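Local coordinates for protein methylocystis parvus OBBP MbnE (Methylocystis parvus OBBP, PDB 5ICQ) that probably binds the copper-chelating peptide methanobactin in the periplasm, as a solute-binding protein of family 5 that serves methanobactin transport, at residues Glu381-Leu386 / Ala553-Asp558; Lys364-Glu369 / Met511-Ala516; Leu338-Gly343 / Arg395-Glu400. All coordinates share one frame; numbering follows the deposited sequence.

Interaction 1: Glu381-Leu386 / Ala553-Asp558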
loop_
_atom_site.group_PDB
_atom_site.type_symbol
_atom_site.label_atom_id
_atom_site.label_comp_id
_atom_site.label_asym_id
_atom_site.label_seq_id
_atom_site.Cartn_x
_atom_site.Cartn_y
_atom_site.Cartn_z
ATOM N N GLU A 381 -19.719 -19.025 -10.561
ATOM C CA GLU A 381 -20.814 -19.585 -9.774
ATOM C C GLU A 381 -20.550 -19.433 -8.281
ATOM O O GLU A 381 -21.480 -19.187 -7.503
ATOM C CB GLU A 381 -21.043 -21.055 -10.144
ATOM C CG GLU A 381 -21.651 -21.217 -11.526
ATOM C CD GLU A 381 -22.859 -20.309 -11.729
ATOM O OE1 GLU A 381 -23.861 -20.480 -10.999
ATOM O OE2 GLU A 381 -22.804 -19.415 -12.605
ATOM N N LYS A 382 -19.286 -19.545 -7.865
ATOM C CA LYS A 382 -18.952 -19.355 -6.456
ATOM C C LYS A 382 -19.128 -17.897 -6.046
ATOM O O LYS A 382 -19.548 -17.614 -4.920
ATOM C CB LYS A 382 -17.514 -19.799 -6.158
ATOM C CG LYS A 382 -17.214 -21.273 -6.233
ATOM C CD LYS A 382 -17.501 -21.853 -7.567
ATOM C CE LYS A 382 -16.744 -21.183 -8.626
ATOM N NZ LYS A 382 -17.324 -21.417 -9.934
ATOM N N GLU A 383 -18.775 -16.959 -6.931
ATOM C CA GLU A 383 -19.031 -15.549 -6.641
ATOM C C GLU A 383 -20.522 -15.294 -6.489
ATOM O O GLU A 383 -20.953 -14.571 -5.582
ATOM C CB GLU A 383 -18.480 -14.657 -7.753
ATOM C CG GLU A 383 -17.003 -14.436 -7.756
ATOM C CD GLU A 383 -16.647 -13.292 -8.688
ATOM O OE1 GLU A 383 -16.965 -12.135 -8.332
ATOM O OE2 GLU A 383 -16.113 -13.556 -9.788
ATOM N N ARG A 384 -21.324 -15.860 -7.386
ATOM C CA ARG A 384 -22.763 -15.630 -7.326
ATOM C C ARG A 384 -23.356 -16.211 -6.050
ATOM O O ARG A 384 -24.272 -15.626 -5.466
ATOM C CB ARG A 384 -23.427 -16.205 -8.584
ATOM C CG ARG A 384 -23.061 -15.411 -9.859
ATOM C CD ARG A 384 -23.479 -16.131 -11.158
ATOM N NE ARG A 384 -22.666 -15.685 -12.296
ATOM C CZ ARG A 384 -23.030 -14.754 -13.181
ATOM N NH1 ARG A 384 -24.219 -14.167 -13.094
ATOM N NH2 ARG A 384 -22.203 -14.417 -14.174
ATOM N N ALA A 385 -22.806 -17.323 -5.567
ATOM C CA ALA A 385 -23.268 -17.876 -4.304
ATOM C C ALA A 385 -22.935 -16.944 -3.141
ATOM O O ALA A 385 -23.757 -16.769 -2.235
ATOM C CB ALA A 385 -22.667 -19.266 -4.082
ATOM N N LEU A 386 -21.738 -16.335 -3.151
ATOM C CA LEU A 386 -21.388 -15.359 -2.116
ATOM C C LEU A 386 -22.335 -14.171 -2.135
ATOM O O LEU A 386 -22.668 -13.609 -1.081
ATOM C CB LEU A 386 -19.955 -14.851 -2.304
ATOM C CG LEU A 386 -18.808 -15.776 -1.925
ATOM C CD1 LEU A 386 -17.477 -15.099 -2.216
ATOM C CD2 LEU A 386 -18.901 -16.172 -0.459
ATOM N N ALA A 553 -13.779 -14.185 -3.164
ATOM C CA ALA A 553 -14.402 -13.178 -2.313
ATOM C C ALA A 553 -13.960 -11.769 -2.691
ATOM O O ALA A 553 -14.769 -10.833 -2.654
ATOM C CB ALA A 553 -14.084 -13.463 -0.841
ATOM N N VAL A 554 -12.684 -11.580 -3.029
ATOM C CA VAL A 554 -12.224 -10.229 -3.355
ATOM C C VAL A 554 -12.828 -9.762 -4.674
ATOM O O VAL A 554 -13.194 -8.589 -4.819
ATOM C CB VAL A 554 -10.681 -10.169 -3.388
ATOM C CG1 VAL A 554 -10.213 -8.775 -3.786
ATOM C CG2 VAL A 554 -10.125 -10.525 -2.024
ATOM N N ARG A 555 -12.916 -10.652 -5.662
ATOM C CA ARG A 555 -13.586 -10.288 -6.912
ATOM C C ARG A 555 -15.036 -9.881 -6.664
ATOM O O ARG A 555 -15.504 -8.868 -7.190
ATOM C CB ARG A 555 -13.529 -11.445 -7.913
ATOM C CG ARG A 555 -12.170 -11.633 -8.550
ATOM C CD ARG A 555 -12.174 -12.820 -9.489
ATOM N NE ARG A 555 -10.843 -13.065 -10.032
ATOM C CZ ARG A 555 -10.553 -14.041 -10.891
ATOM N NH1 ARG A 555 -11.505 -14.868 -11.304
ATOM N NH2 ARG A 555 -9.308 -14.196 -11.327
ATOM N N ALA A 556 -15.767 -10.660 -5.863
ATOM C CA ALA A 556 -17.146 -10.279 -5.549
ATOM C C ALA A 556 -17.190 -8.958 -4.791
ATOM O O ALA A 556 -18.064 -8.117 -5.033
ATOM C CB ALA A 556 -17.831 -11.380 -4.738
ATOM N N TYR A 557 -16.270 -8.773 -3.849
ATOM C CA TYR A 557 -16.159 -7.510 -3.122
ATOM C C TYR A 557 -15.916 -6.336 -4.074
ATOM O O TYR A 557 -16.548 -5.277 -3.955
ATOM C CB TYR A 557 -15.031 -7.662 -2.098
ATOM C CG TYR A 557 -14.612 -6.424 -1.335
ATOM C CD1 TYR A 557 -15.512 -5.722 -0.550
ATOM C CD2 TYR A 557 -13.293 -6.000 -1.356
ATOM C CE1 TYR A 557 -15.103 -4.604 0.178
ATOM C CE2 TYR A 557 -12.874 -4.896 -0.623
ATOM C CZ TYR A 557 -13.790 -4.201 0.135
ATOM O OH TYR A 557 -13.387 -3.085 0.862
ATOM N N ASP A 558 -15.006 -6.514 -5.033
ATOM C CA ASP A 558 -14.745 -5.495 -6.050
ATOM C C ASP A 558 -16.032 -5.109 -6.774
ATOM O O ASP A 558 -16.330 -3.920 -6.942
ATOM C CB ASP A 558 -13.697 -6.028 -7.043
ATOM C CG ASP A 558 -13.082 -4.936 -7.936
ATOM O OD1 ASP A 558 -12.908 -3.794 -7.466
ATOM O OD2 ASP A 558 -12.748 -5.235 -9.116
HETATM O O HOH W 1 -14.245 -15.362 -10.482
#
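Ala-553 meets Leu-386 from the neighbouring helix: the methyl CD1 of Leu-386 lies 3.6 Å from CA of Ala-553, against the backbone more than against the methyl CB. Leu-386 also leans on Thr-552, which precedes Ala-553 on helix 547-563, and on Met-537 of helix 532-543. At Arg-555 the contact turns polar. With CG anti to its carbonyl carbon (chi1 -77°) and the chain extended beyond it, Glu-383 brings its carboxylate over the start of the Arg-555 side chain, OE1 3.5 Å from CB of Arg-555, and the two chains cross at about a right angle. Their charged ends do not touch; a water bridges them, donating to Glu-383 OE2 at 2.7 Å and accepting from Arg-555 NH1 at 2.9 Å, in the plane of the guanidinium. NE of Arg-555 turns instead to the backbone oxygen of Glu-371. This is helix-helix packing in the periplasmic binding protein, the axes of segments 381-386 and 553-558 passing 9.3 Å apart at a crossing angle of -61°. The closest backbones follow at Ala-556, whose CA is 5.7 Å from CA of Glu-383. There OE1 of Glu-383 comes within 3.1 Å of Ala-556 N, at too poor an angle for a hydrogen bond; its strong partner is Arg-559, in a salt bridge. An alanine in place of Glu-383 would probably leave Arg-559 without this mate and the water without its acceptor.

Interaction 2: Lys364-Glu369 / Met511-Ala516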
loop_
_atom_site.group_PDB
_atom_site.type_symbol
_atom_site.label_atom_id
_atom_site.label_comp_id
_atom_site.label_asym_id
_atom_site.label_seq_id
_atom_site.Cartn_x
_atom_site.Cartn_y
_atom_site.Cartn_z
ATOM N N LYS A 364 -9.634 0.801 -13.388
ATOM C CA LYS A 364 -10.925 0.180 -13.677
ATOM C C LYS A 364 -11.449 -0.680 -12.542
ATOM O O LYS A 364 -12.542 -1.241 -12.669
ATOM C CB LYS A 364 -10.827 -0.670 -14.958
ATOM C CG LYS A 364 -10.307 0.107 -16.152
ATOM C CD LYS A 364 -10.653 -0.558 -17.481
ATOM C CE LYS A 364 -9.767 -1.746 -17.775
ATOM N NZ LYS A 364 -9.879 -2.153 -19.211
ATOM N N SER A 365 -10.712 -0.798 -11.444
ATOM C CA SER A 365 -11.032 -1.754 -10.397
ATOM C C SER A 365 -10.341 -1.289 -9.128
ATOM O O SER A 365 -9.342 -0.565 -9.189
ATOM C CB SER A 365 -10.571 -3.170 -10.799
ATOM O OG SER A 365 -10.478 -4.037 -9.682
ATOM N N PHE A 366 -10.891 -1.686 -7.980
ATOM C CA PHE A 366 -10.183 -1.434 -6.729
ATOM C C PHE A 366 -8.968 -2.332 -6.557
ATOM O O PHE A 366 -8.156 -2.072 -5.667
ATOM C CB PHE A 366 -11.133 -1.589 -5.534
ATOM C CG PHE A 366 -12.064 -0.429 -5.382
ATOM C CD1 PHE A 366 -13.272 -0.397 -6.060
ATOM C CD2 PHE A 366 -11.685 0.674 -4.620
ATOM C CE1 PHE A 366 -14.118 0.719 -5.956
ATOM C CE2 PHE A 366 -12.520 1.769 -4.500
ATOM C CZ PHE A 366 -13.738 1.789 -5.165
ATOM N N PHE A 367 -8.820 -3.363 -7.388
ATOM C CA PHE A 367 -7.647 -4.239 -7.374
ATOM C C PHE A 367 -7.210 -4.456 -8.820
ATOM O O PHE A 367 -7.156 -5.575 -9.323
ATOM C CB PHE A 367 -7.960 -5.556 -6.657
ATOM C CG PHE A 367 -8.445 -5.355 -5.261
ATOM C CD1 PHE A 367 -7.546 -5.259 -4.207
ATOM C CD2 PHE A 367 -9.800 -5.201 -5.002
ATOM C CE1 PHE A 367 -7.993 -5.039 -2.922
ATOM C CE2 PHE A 367 -10.254 -4.982 -3.716
ATOM C CZ PHE A 367 -9.349 -4.897 -2.677
ATOM N N ASP A 368 -6.880 -3.355 -9.497
ATOM C CA ASP A 368 -6.765 -3.374 -10.949
ATOM C C ASP A 368 -5.501 -4.108 -11.397
ATOM O O ASP A 368 -4.508 -4.191 -10.667
ATOM C CB ASP A 368 -6.767 -1.937 -11.493
ATOM C CG ASP A 368 -7.269 -1.853 -12.916
ATOM O OD1 ASP A 368 -7.752 -2.872 -13.437
ATOM O OD2 ASP A 368 -7.197 -0.758 -13.512
ATOM N N GLU A 369 -5.556 -4.642 -12.619
ATOM C CA GLU A 369 -4.422 -5.311 -13.262
ATOM C C GLU A 369 -3.876 -6.444 -12.397
ATOM O O GLU A 369 -2.670 -6.555 -12.161
ATOM C CB GLU A 369 -3.322 -4.301 -13.600
ATOM C CG GLU A 369 -3.783 -3.175 -14.501
ATOM C CD GLU A 369 -2.615 -2.513 -15.207
ATOM O OE1 GLU A 369 -2.540 -1.270 -15.208
ATOM O OE2 GLU A 369 -1.762 -3.247 -15.753
ATOM N N MET A 511 -11.740 -0.283 7.676
ATOM C CA MET A 511 -11.570 1.137 7.958
ATOM C C MET A 511 -12.042 1.978 6.782
ATOM O O MET A 511 -12.640 3.041 6.973
ATOM C CB MET A 511 -10.104 1.449 8.277
ATOM C CG MET A 511 -9.459 0.421 9.199
ATOM S SD MET A 511 -7.762 0.844 9.647
ATOM C CE MET A 511 -6.929 0.885 8.073
ATOM N N ARG A 512 -11.795 1.507 5.559
ATOM C CA ARG A 512 -12.101 2.288 4.361
ATOM C C ARG A 512 -13.564 2.209 3.932
ATOM O O ARG A 512 -14.049 3.128 3.263
ATOM C CB ARG A 512 -11.260 1.802 3.185
ATOM C CG ARG A 512 -9.760 1.857 3.382
ATOM C CD ARG A 512 -9.093 1.051 2.286
ATOM N NE ARG A 512 -7.633 1.089 2.376
ATOM C CZ ARG A 512 -6.817 0.625 1.431
ATOM N NH1 ARG A 512 -7.314 0.095 0.319
ATOM N NH2 ARG A 512 -5.501 0.702 1.589
ATOM N N TRP A 513 -14.257 1.102 4.226
ATOM C CA TRP A 513 -15.549 0.859 3.577
ATOM C C TRP A 513 -16.663 0.349 4.485
ATOM O O TRP A 513 -17.790 0.237 3.999
ATOM C CB TRP A 513 -15.379 -0.137 2.406
ATOM C CG TRP A 513 -14.559 0.442 1.283
ATOM C CD1 TRP A 513 -13.275 0.113 0.934
ATOM C CD2 TRP A 513 -14.969 1.486 0.382
ATOM N NE1 TRP A 513 -12.864 0.896 -0.130
ATOM C CE2 TRP A 513 -13.889 1.738 -0.490
ATOM C CE3 TRP A 513 -16.149 2.224 0.228
ATOM C CZ2 TRP A 513 -13.956 2.704 -1.503
ATOM C CZ3 TRP A 513 -16.217 3.181 -0.783
ATOM C CH2 TRP A 513 -15.121 3.419 -1.627
ATOM N N SER A 514 -16.416 0.038 5.758
ATOM C CA SER A 514 -17.463 -0.561 6.581
ATOM C C SER A 514 -18.474 0.487 7.035
ATOM O O SER A 514 -18.152 1.669 7.200
ATOM C CB SER A 514 -16.874 -1.261 7.810
ATOM O OG SER A 514 -16.432 -0.298 8.749
ATOM N N SER A 515 -19.715 0.028 7.238
ATOM C CA SER A 515 -20.757 0.900 7.786
ATOM C C SER A 515 -20.321 1.503 9.116
ATOM O O SER A 515 -20.662 2.650 9.431
ATOM C CB SER A 515 -22.047 0.105 7.993
ATOM O OG SER A 515 -22.542 -0.410 6.772
ATOM N N ALA A 516 -19.589 0.725 9.918
ATOM C CA ALA A 516 -19.180 1.175 11.250
ATOM C C ALA A 516 -18.302 2.423 11.195
ATOM O O ALA A 516 -18.324 3.233 12.129
ATOM C CB ALA A 516 -18.444 0.049 11.977
#
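A single aromatic pair carries this contact, although the backbones stay far apart, with CA of Phe-366 and CA of Trp-513 11.8 Å from each other. The pair joins the loop that follows strand 361-362 to the segment around helix 508-513, inside the family 5 solute-binding fold, and both rings are buried. Phe-366 and Trp-513 approach from opposite directions. Their planes stand nearly perpendicular, at 86°, and the centroids of the phenyl ring and the six-membered indole ring are 5.4 Å apart. On the tryptophan, the benzo part of the indole does the touching: Phe-366 CZ lies 3.8 Å from Trp-513 CZ2 and 4.1 Å from Trp-513 CH2. Both rings also lean on Leu-561 of helix 547-563, and Trp-513 packs on Ile-534 of helix 532-543, so the pair lies where the loop meets these helices. The loop itself is held by side chains. Ser-365 OG accepts from the N of Phe-367 at 2.9 Å, forming an ST turn around Phe-366, and Asp-368 OD2 accepts from the N of Lys-364 at 2.9 Å, met from above its carboxylate plane. With CG anti to its carbonyl carbon (chi1 -76°), Phe-366 reaches out from this turn until its CE2 lies 3.5 Å from Trp-513 CZ2.

Interaction 3: Leu338-Gly343 / Arg395-Glu400. With SO4 (sulfate ion), chain D.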
loop_
_atom_site.group_PDB
_atom_site.type_symbol
_atom_site.label_atom_id
_atom_site.label_comp_id
_atom_site.label_asym_id
_atom_site.label_seq_id
_atom_site.Cartn_x
_atom_site.Cartn_y
_atom_site.Cartn_z
ATOM N N LEU A 338 -27.357 8.682 -9.962
ATOM C CA LEU A 338 -26.757 9.991 -10.237
ATOM C C LEU A 338 -25.237 9.935 -10.143
ATOM O O LEU A 338 -24.539 10.578 -10.936
ATOM C CB LEU A 338 -27.322 11.049 -9.278
ATOM C CG LEU A 338 -26.783 12.487 -9.429
ATOM C CD1 LEU A 338 -27.876 13.512 -9.122
ATOM C CD2 LEU A 338 -25.583 12.749 -8.522
ATOM N N ARG A 339 -24.697 9.207 -9.158
ATOM C CA ARG A 339 -23.247 9.086 -9.074
ATOM C C ARG A 339 -22.690 8.413 -10.319
ATOM O O ARG A 339 -21.662 8.847 -10.854
ATOM C CB ARG A 339 -22.832 8.318 -7.813
ATOM C CG ARG A 339 -23.363 8.980 -6.534
ATOM C CD ARG A 339 -22.730 8.430 -5.252
ATOM N NE ARG A 339 -23.028 7.007 -5.028
ATOM C CZ ARG A 339 -23.962 6.548 -4.203
ATOM N NH1 ARG A 339 -24.765 7.405 -3.554
ATOM N NH2 ARG A 339 -24.117 5.240 -4.038
ATOM N N GLU A 340 -23.346 7.344 -10.787
ATOM C CA GLU A 340 -22.902 6.694 -12.022
ATOM C C GLU A 340 -22.940 7.663 -13.197
ATOM O O GLU A 340 -21.993 7.732 -13.994
ATOM C CB GLU A 340 -23.754 5.457 -12.329
ATOM C CG GLU A 340 -23.389 4.851 -13.696
ATOM C CD GLU A 340 -24.018 3.492 -13.974
ATOM O OE1 GLU A 340 -24.930 3.071 -13.236
ATOM O OE2 GLU A 340 -23.579 2.835 -14.944
ATOM N N ALA A 341 -24.036 8.422 -13.325
ATOM C CA ALA A 341 -24.154 9.372 -14.430
ATOM C C ALA A 341 -23.061 10.436 -14.386
ATOM O O ALA A 341 -22.477 10.780 -15.423
ATOM C CB ALA A 341 -25.531 10.040 -14.396
ATOM N N PHE A 342 -22.784 10.991 -13.202
ATOM C CA PHE A 342 -21.731 11.995 -13.113
ATOM C C PHE A 342 -20.385 11.397 -13.490
ATOM O O PHE A 342 -19.555 12.060 -14.128
ATOM C CB PHE A 342 -21.660 12.588 -11.704
ATOM C CG PHE A 342 -22.642 13.692 -11.447
ATOM C CD1 PHE A 342 -23.856 13.746 -12.117
ATOM C CD2 PHE A 342 -22.342 14.693 -10.522
ATOM C CE1 PHE A 342 -24.763 14.774 -11.859
ATOM C CE2 PHE A 342 -23.239 15.719 -10.261
ATOM C CZ PHE A 342 -24.456 15.759 -10.929
ATOM N N GLY A 343 -20.161 10.138 -13.121
ATOM C CA GLY A 343 -18.913 9.479 -13.459
ATOM C C GLY A 343 -18.697 9.355 -14.952
ATOM O O GLY A 343 -17.557 9.373 -15.419
ATOM N N ARG A 395 -24.631 -4.348 -10.021
ATOM C CA ARG A 395 -25.288 -4.067 -11.293
ATOM C C ARG A 395 -24.955 -5.149 -12.323
ATOM O O ARG A 395 -23.836 -5.675 -12.356
ATOM C CB ARG A 395 -24.863 -2.690 -11.815
ATOM C CG ARG A 395 -25.370 -1.505 -10.965
ATOM C CD ARG A 395 -25.814 -0.342 -11.858
ATOM N NE ARG A 395 -27.021 -0.664 -12.618
ATOM C CZ ARG A 395 -27.463 0.035 -13.660
ATOM N NH1 ARG A 395 -26.792 1.103 -14.077
ATOM N NH2 ARG A 395 -28.576 -0.334 -14.289
ATOM N N ALA A 396 -25.931 -5.464 -13.191
ATOM C CA ALA A 396 -25.734 -6.534 -14.171
ATOM C C ALA A 396 -24.498 -6.292 -15.030
ATOM O O ALA A 396 -23.766 -7.237 -15.350
ATOM C CB ALA A 396 -26.974 -6.679 -15.061
ATOM N N GLU A 397 -24.250 -5.031 -15.412
ATOM C CA GLU A 397 -23.102 -4.712 -16.261
ATOM C C GLU A 397 -21.796 -5.092 -15.571
ATOM O O GLU A 397 -20.839 -5.544 -16.214
ATOM C CB GLU A 397 -23.117 -3.215 -16.612
ATOM C CG GLU A 397 -23.085 -2.279 -15.376
ATOM C CD GLU A 397 -23.257 -0.794 -15.692
ATOM O OE1 GLU A 397 -23.260 -0.405 -16.881
ATOM O OE2 GLU A 397 -23.380 -0.006 -14.730
ATOM N N ILE A 398 -21.752 -4.952 -14.251
ATOM C CA ILE A 398 -20.554 -5.303 -13.497
ATOM C C ILE A 398 -20.525 -6.795 -13.173
ATOM O O ILE A 398 -19.457 -7.427 -13.186
ATOM C CB ILE A 398 -20.495 -4.412 -12.242
ATOM C CG1 ILE A 398 -20.138 -2.985 -12.675
ATOM C CG2 ILE A 398 -19.488 -4.959 -11.226
ATOM C CD1 ILE A 398 -20.350 -1.921 -11.619
ATOM N N LEU A 399 -21.691 -7.388 -12.908
ATOM C CA LEU A 399 -21.750 -8.816 -12.599
ATOM C C LEU A 399 -21.215 -9.648 -13.761
ATOM O O LEU A 399 -20.531 -10.653 -13.552
ATOM C CB LEU A 399 -23.186 -9.232 -12.270
ATOM C CG LEU A 399 -23.400 -10.664 -11.750
ATOM C CD1 LEU A 399 -22.790 -10.846 -10.369
ATOM C CD2 LEU A 399 -24.886 -11.018 -11.727
ATOM N N GLU A 400 -21.483 -9.224 -14.994
ATOM C CA GLU A 400 -21.075 -10.008 -16.154
ATOM C C GLU A 400 -19.689 -9.636 -16.683
ATOM O O GLU A 400 -19.232 -10.240 -17.661
ATOM C CB GLU A 400 -22.125 -9.880 -17.263
ATOM C CG GLU A 400 -23.529 -10.330 -16.837
ATOM C CD GLU A 400 -23.565 -11.723 -16.184
ATOM O OE1 GLU A 400 -22.738 -12.591 -16.539
ATOM O OE2 GLU A 400 -24.437 -11.954 -15.318
HETATM S S SO4 D . -29.288 -3.545 -13.033
HETATM O O1 SO4 D . -30.681 -3.968 -13.154
HETATM O O2 SO4 D . -29.208 -2.374 -12.165
HETATM O O3 SO4 D . -28.769 -3.220 -14.358
HETATM O O4 SO4 D . -28.527 -4.646 -12.457
HETATM O O HOH W 2 -25.015 2.419 -17.250
#
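A salt-bridge network of Glu-340, Arg-395 and Glu-397 links helix 336-343 to the N-terminal end of the short helix 396-399. Arg-395 occupies the N-cap position of that helix. Its NH1 donates to Glu-340 OE1 at 2.8 Å, with an N-H...acceptor angle of 138°; the oxygen is met on its syn side and lies near the guanidinium plane, although the two flat groups are turned 76° against each other. Glu-340 reaches across in an extended chain, its CG anti to the backbone N (chi1 174°), and comes to the arginine from the opposite direction, with OE1 at the guanidinium edge. Glu-397 brings a second carboxylate to the same place, and its OE2 stands 2.9 Å from Glu-340 OE2. Two acceptors so close suggest that one carboxylate may carry a proton or that the neighbouring arginine charge offsets the repulsion; NH1 of Arg-395 lies at longer range from Glu-397 OE2, which sits well out of the guanidinium plane. A water donates to Glu-340 OE2 at 2.7 Å and more weakly to Glu-397 OE1, tying the two carboxylates together. Leu-424 of helix 415-427 and Phe-565 pack against Glu-340. The other edge of the guanidinium holds a sulfate, probably from the crystallisation liquor: NE donates to its O2, and NH2 to both O2 and O3. The helix start completes the grip on the anion, where Ala-396 N donates to sulfate O4 at 2.8 Å.

Helix 547-563 connects interaction 1 to interaction 2: Asp-558 probably accepts from Ser-365 OG (OD2, 2.6 Å) and from the N of Phe-366 (OD1, 3.0 Å), which probably helps to fix the loop that carries Phe-366. Tyr-557 OH packs 3.2 Å from Trp-513 CD1. Interaction 3 is joined to interaction 1 by a salt bridge from Arg-384 NH2 to Glu-400 OE1, 3.0 Å long, from helix 381-387 to the residue that follows helix 396-399, and Arg-559, the partner of Glu-383, also donates to the backbone oxygen of Ile-398. Interactions 2 and 3 do not touch; their nearest atoms are about 8 Å apart. The sulfate, a probable crystallisation ion, sits on the Arg-395/Ala-396 side of interaction 3.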